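Local coordinates for immunoreactive 84kD antigen PG93 (Porphyromonas gingivalis, PDB 5M11), which serves as an essential surface component of the type-IX secretion system and binds zinc and calcium ions, at residues 488-501 with 511-523. Residues are numbered along the deposited sequence; the frame is centred on the assembly and turned at random.
Sequences RSGGSTRKGVLIFN and DDSHLYVEQFVNR. With CA (calcium ion), chain B; ZN (zinc ion), chain G.
Strands 497-501 and 513-517 run antiparallel, their axes 4.6 Å apart, and Val497, Ile499 and Asn501 form hydrogen-bonded pairs with Val517, Leu515 and Ser513, six N-H to O=C bonds in all. The bond from Asn501 N to Ser513 O measures 2.7 Å, and that from Leu515 N to Ile499 O is nearly straight, with 172° at the hydrogen. On the face carrying Val497, Ile499 and Val517, CD1 of Ile499 reaches CG1 of Val517 at 3.6 Å. CG2 of Val497 meets the edge of the Phe520 ring in its plane, while CG2 of Val517 lies over the centre of that ring, which is thus held from two directions. Val497 and Ile499 also rest on Trp482 of the neighbouring strand.

Across the sheet, the non-hydrogen-bonded pairs Leu498–Tyr516 and Phe500–His514 share the other face. CB of Phe500 packs against CB of His514 at 3.6 Å. With CG of His514 set between its backbone N and carbonyl carbon (chi1 85°), the imidazole stands over this face, and its NE2 binds zinc at 2.1 Å; Asp463 is a further ligand. Beyond the paired strands, the bent chain of Arg494 lays one guanidinium face against the carboxylate of Glu518. NH2 and OE2 are 3.1 Å apart, a salt bridge of charge alone, since the oxygen sits well out of the guanidinium plane. At the opposite end, OD1 of Asp511 and OD1 of Asp512 each bind calcium at 2.4 Å, joined by Asp502, Thr505 and Thr508 from the connecting loop. The pair is the outer beta hairpin of a four-stranded antiparallel propeller blade, its connection folded around calcium and its last strand supplying a zinc ligand.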
loop_
_atom_site.group_PDB
_atom_site.type_symbol
_atom_site.label_atom_id
_atom_site.label_comp_id
_atom_site.label_asym_id
_atom_site.label_seq_id
_atom_site.Cartn_x
_atom_site.Cartn_y
_atom_site.Cartn_z
ATOM N N ARG A 488 -10.456 26.558 1.139
ATOM C CA ARG A 488 -10.978 27.824 0.598
ATOM C C ARG A 488 -9.856 28.557 -0.110
ATOM O O ARG A 488 -9.944 28.863 -1.300
ATOM C CB ARG A 488 -11.547 28.767 1.701
ATOM C CG ARG A 488 -12.846 28.384 2.387
ATOM C CD ARG A 488 -14.094 28.573 1.536
ATOM N NE ARG A 488 -14.503 29.966 1.378
ATOM C CZ ARG A 488 -15.503 30.357 0.595
ATOM N NH1 ARG A 488 -16.194 29.465 -0.102
ATOM N NH2 ARG A 488 -15.817 31.643 0.498
ATOM N N SER A 489 -8.807 28.875 0.683
ATOM C CA SER A 489 -7.593 29.621 0.364
ATOM C C SER A 489 -6.561 29.428 1.490
ATOM O O SER A 489 -6.895 28.871 2.542
ATOM C CB SER A 489 -7.924 31.104 0.197
ATOM O OG SER A 489 -6.772 31.853 -0.145
ATOM N N GLY A 490 -5.335 29.905 1.260
ATOM C CA GLY A 490 -4.230 29.831 2.211
ATOM C C GLY A 490 -4.410 30.730 3.419
ATOM O O GLY A 490 -4.137 31.934 3.352
ATOM N N GLY A 491 -4.875 30.133 4.516
ATOM C CA GLY A 491 -5.115 30.815 5.786
ATOM C C GLY A 491 -6.578 30.934 6.169
ATOM O O GLY A 491 -6.910 31.648 7.119
ATOM N N SER A 492 -7.466 30.240 5.433
ATOM C CA SER A 492 -8.902 30.271 5.693
ATOM C C SER A 492 -9.352 28.992 6.393
ATOM O O SER A 492 -8.942 27.893 6.008
ATOM C CB SER A 492 -9.679 30.477 4.398
ATOM O OG SER A 492 -9.228 31.630 3.707
ATOM N N THR A 493 -10.183 29.149 7.438
ATOM C CA THR A 493 -10.726 28.050 8.249
ATOM C C THR A 493 -12.185 27.736 7.851
ATOM O O THR A 493 -12.781 26.806 8.405
ATOM C CB THR A 493 -10.610 28.384 9.756
ATOM O OG1 THR A 493 -11.178 29.671 10.011
ATOM C CG2 THR A 493 -9.171 28.334 10.260
ATOM N N ARG A 494 -12.731 28.480 6.856
ATOM C CA ARG A 494 -14.103 28.377 6.332
ATOM C C ARG A 494 -14.364 27.058 5.521
ATOM O O ARG A 494 -15.002 27.085 4.471
ATOM C CB ARG A 494 -14.434 29.611 5.464
ATOM C CG ARG A 494 -14.447 30.936 6.223
ATOM C CD ARG A 494 -15.295 31.991 5.528
ATOM N NE ARG A 494 -16.713 31.617 5.486
ATOM C CZ ARG A 494 -17.599 31.902 6.437
ATOM N NH1 ARG A 494 -17.228 32.575 7.523
ATOM N NH2 ARG A 494 -18.865 31.516 6.311
ATOM N N LYS A 495 -13.898 25.914 6.033
ATOM C CA LYS A 495 -14.092 24.605 5.403
ATOM C C LYS A 495 -15.274 23.935 6.095
ATOM O O LYS A 495 -15.203 23.646 7.303
ATOM C CB LYS A 495 -12.810 23.738 5.494
ATOM C CG LYS A 495 -11.566 24.344 4.835
ATOM C CD LYS A 495 -10.269 23.690 5.325
ATOM C CE LYS A 495 -9.048 24.493 4.942
ATOM N NZ LYS A 495 -7.806 23.955 5.564
ATOM N N GLY A 496 -16.372 23.783 5.365
ATOM C CA GLY A 496 -17.573 23.152 5.894
ATOM C C GLY A 496 -18.066 22.040 4.995
ATOM O O GLY A 496 -17.291 21.171 4.578
ATOM N N VAL A 497 -19.364 22.074 4.692
ATOM C CA VAL A 497 -20.095 21.182 3.789
ATOM C C VAL A 497 -21.137 22.037 3.065
ATOM O O VAL A 497 -21.759 22.905 3.684
ATOM C CB VAL A 497 -20.771 19.985 4.531
ATOM C CG1 VAL A 497 -21.683 19.173 3.608
ATOM C CG2 VAL A 497 -19.754 19.087 5.218
ATOM N N LEU A 498 -21.348 21.776 1.777
ATOM C CA LEU A 498 -22.394 22.436 1.014
ATOM C C LEU A 498 -23.439 21.391 0.569
ATOM O O LEU A 498 -23.107 20.401 -0.103
ATOM C CB LEU A 498 -21.819 23.223 -0.180
ATOM C CG LEU A 498 -22.795 23.590 -1.298
ATOM C CD1 LEU A 498 -23.598 24.844 -0.970
ATOM C CD2 LEU A 498 -22.070 23.751 -2.588
ATOM N N ILE A 499 -24.693 21.609 0.979
ATOM C CA ILE A 499 -25.834 20.784 0.581
ATOM C C ILE A 499 -26.607 21.631 -0.417
ATOM O O ILE A 499 -26.838 22.805 -0.132
ATOM C CB ILE A 499 -26.713 20.322 1.789
ATOM C CG1 ILE A 499 -25.877 19.694 2.916
ATOM C CG2 ILE A 499 -27.872 19.405 1.368
ATOM C CD1 ILE A 499 -25.711 20.603 4.095
ATOM N N PHE A 500 -26.955 21.079 -1.593
ATOM C CA PHE A 500 -27.724 21.840 -2.577
ATOM C C PHE A 500 -28.574 20.947 -3.481
ATOM O O PHE A 500 -28.225 19.783 -3.709
ATOM C CB PHE A 500 -26.812 22.729 -3.427
ATOM C CG PHE A 500 -25.864 21.985 -4.319
ATOM C CD1 PHE A 500 -26.160 21.786 -5.662
ATOM C CD2 PHE A 500 -24.650 21.515 -3.830
ATOM C CE1 PHE A 500 -25.278 21.097 -6.493
ATOM C CE2 PHE A 500 -23.773 20.822 -4.657
ATOM C CZ PHE A 500 -24.097 20.611 -5.984
ATOM N N ASN A 501 -29.690 21.511 -3.998
ATOM C CA ASN A 501 -30.607 20.839 -4.912
ATOM C C ASN A 501 -30.935 21.759 -6.077
ATOM O O ASN A 501 -31.577 22.792 -5.906
ATOM C CB ASN A 501 -31.882 20.375 -4.206
ATOM C CG ASN A 501 -32.560 19.233 -4.912
ATOM O OD1 ASN A 501 -33.049 19.360 -6.041
ATOM N ND2 ASN A 501 -32.610 18.090 -4.255
ATOM N N ASP A 511 -34.437 28.770 -8.903
ATOM C CA ASP A 511 -35.381 27.819 -8.300
ATOM C C ASP A 511 -34.706 26.846 -7.305
ATOM O O ASP A 511 -35.411 26.096 -6.621
ATOM C CB ASP A 511 -36.144 27.031 -9.393
ATOM C CG ASP A 511 -35.333 26.107 -10.293
ATOM O OD1 ASP A 511 -34.297 26.562 -10.848
ATOM O OD2 ASP A 511 -35.784 24.961 -10.521
ATOM N N ASP A 512 -33.357 26.885 -7.205
ATOM C CA ASP A 512 -32.564 26.037 -6.316
ATOM C C ASP A 512 -32.791 26.289 -4.841
ATOM O O ASP A 512 -33.209 27.376 -4.438
ATOM C CB ASP A 512 -31.071 26.236 -6.584
ATOM C CG ASP A 512 -30.591 25.638 -7.877
ATOM O OD1 ASP A 512 -31.426 25.415 -8.771
ATOM O OD2 ASP A 512 -29.373 25.411 -8.005
ATOM N N SER A 513 -32.482 25.252 -4.046
ATOM C CA SER A 513 -32.444 25.190 -2.585
ATOM C C SER A 513 -31.030 24.771 -2.192
ATOM O O SER A 513 -30.507 23.804 -2.763
ATOM C CB SER A 513 -33.470 24.193 -2.050
ATOM O OG SER A 513 -34.815 24.559 -2.298
ATOM N N HIS A 514 -30.378 25.516 -1.280
ATOM C CA HIS A 514 -29.009 25.194 -0.843
ATOM C C HIS A 514 -28.747 25.689 0.558
ATOM O O HIS A 514 -29.305 26.699 1.000
ATOM C CB HIS A 514 -27.928 25.742 -1.810
ATOM C CG HIS A 514 -27.520 27.172 -1.577
ATOM N ND1 HIS A 514 -28.201 28.222 -2.168
ATOM C CD2 HIS A 514 -26.503 27.671 -0.831
ATOM C CE1 HIS A 514 -27.585 29.319 -1.754
ATOM N NE2 HIS A 514 -26.559 29.035 -0.945
ATOM N N LEU A 515 -27.852 25.004 1.238
ATOM C CA LEU A 515 -27.448 25.396 2.568
ATOM C C LEU A 515 -25.988 25.125 2.745
ATOM O O LEU A 515 -25.554 23.966 2.729
ATOM C CB LEU A 515 -28.275 24.693 3.673
ATOM C CG LEU A 515 -27.976 25.130 5.123
ATOM C CD1 LEU A 515 -28.590 26.496 5.425
ATOM C CD2 LEU A 515 -28.429 24.087 6.109
ATOM N N TYR A 516 -25.232 26.204 2.919
ATOM C CA TYR A 516 -23.814 26.115 3.217
ATOM C C TYR A 516 -23.640 26.088 4.780
ATOM O O TYR A 516 -24.009 27.049 5.487
ATOM C CB TYR A 516 -23.023 27.250 2.534
ATOM C CG TYR A 516 -21.560 27.300 2.920
ATOM C CD1 TYR A 516 -20.763 26.154 2.876
ATOM C CD2 TYR A 516 -20.962 28.495 3.307
ATOM C CE1 TYR A 516 -19.422 26.193 3.243
ATOM C CE2 TYR A 516 -19.616 28.547 3.659
ATOM C CZ TYR A 516 -18.853 27.394 3.630
ATOM O OH TYR A 516 -17.533 27.441 3.979
ATOM N N VAL A 517 -23.138 24.940 5.296
ATOM C CA VAL A 517 -22.917 24.708 6.721
ATOM C C VAL A 517 -21.381 24.635 6.967
ATOM O O VAL A 517 -20.760 23.573 6.895
ATOM C CB VAL A 517 -23.745 23.511 7.303
ATOM C CG1 VAL A 517 -23.616 22.254 6.472
ATOM C CG2 VAL A 517 -23.439 23.234 8.767
ATOM N N GLU A 518 -20.791 25.835 7.215
ATOM C CA GLU A 518 -19.384 26.100 7.519
ATOM C C GLU A 518 -18.960 25.315 8.764
ATOM O O GLU A 518 -17.836 24.809 8.813
ATOM C CB GLU A 518 -19.174 27.609 7.718
ATOM C CG GLU A 518 -17.719 28.041 7.804
ATOM C CD GLU A 518 -17.430 29.255 8.672
ATOM O OE1 GLU A 518 -16.248 29.447 9.041
ATOM O OE2 GLU A 518 -18.376 30.015 8.984
ATOM N N GLN A 519 -19.871 25.200 9.754
ATOM C CA GLN A 519 -19.672 24.439 10.994
ATOM C C GLN A 519 -21.005 23.875 11.497
ATOM O O GLN A 519 -22.019 24.589 11.546
ATOM C CB GLN A 519 -18.987 25.289 12.088
ATOM C CG GLN A 519 -18.546 24.509 13.340
ATOM C CD GLN A 519 -17.322 23.625 13.177
ATOM O OE1 GLN A 519 -17.135 22.663 13.926
ATOM N NE2 GLN A 519 -16.438 23.932 12.227
ATOM N N PHE A 520 -20.984 22.580 11.857
ATOM C CA PHE A 520 -22.119 21.826 12.398
ATOM C C PHE A 520 -22.255 22.057 13.909
ATOM O O PHE A 520 -21.300 22.492 14.557
ATOM C CB PHE A 520 -21.964 20.314 12.106
ATOM C CG PHE A 520 -22.353 19.881 10.712
ATOM C CD1 PHE A 520 -23.646 19.458 10.433
ATOM C CD2 PHE A 520 -21.422 19.880 9.682
ATOM C CE1 PHE A 520 -24.000 19.052 9.145
ATOM C CE2 PHE A 520 -21.778 19.471 8.397
ATOM C CZ PHE A 520 -23.059 19.050 8.141
ATOM N N VAL A 521 -23.440 21.746 14.456
ATOM C CA VAL A 521 -23.759 21.909 15.870
ATOM C C VAL A 521 -24.283 20.609 16.488
ATOM O O VAL A 521 -24.745 19.725 15.769
ATOM C CB VAL A 521 -24.777 23.062 16.112
ATOM C CG1 VAL A 521 -24.159 24.424 15.811
ATOM C CG2 VAL A 521 -26.079 22.852 15.331
ATOM N N ASN A 522 -24.236 20.516 17.825
ATOM C CA ASN A 522 -24.816 19.397 18.563
ATOM C C ASN A 522 -26.268 19.781 18.967
ATOM O O ASN A 522 -26.757 20.849 18.564
ATOM C CB ASN A 522 -23.954 19.047 19.783
ATOM C CG ASN A 522 -23.979 20.046 20.924
ATOM O OD1 ASN A 522 -24.125 21.261 20.737
ATOM N ND2 ASN A 522 -23.809 19.553 22.143
ATOM N N ARG A 523 -26.943 18.927 19.774
ATOM C CA ARG A 523 -28.317 19.148 20.258
ATOM C C ARG A 523 -28.424 20.427 21.062
ATOM O O ARG A 523 -29.470 21.070 21.037
ATOM C CB ARG A 523 -28.817 17.964 21.123
ATOM C CG ARG A 523 -28.934 16.608 20.391
ATOM C CD ARG A 523 -30.169 16.447 19.495
ATOM N NE ARG A 523 -31.421 16.278 20.244
ATOM C CZ ARG A 523 -32.573 15.888 19.704
ATOM N NH1 ARG A 523 -32.647 15.609 18.409
ATOM N NH2 ARG A 523 -33.657 15.767 20.457
HETATM CA CA CA B . -32.379 25.120 -10.941
HETATM ZN ZN ZN G . -25.423 29.974 0.584
#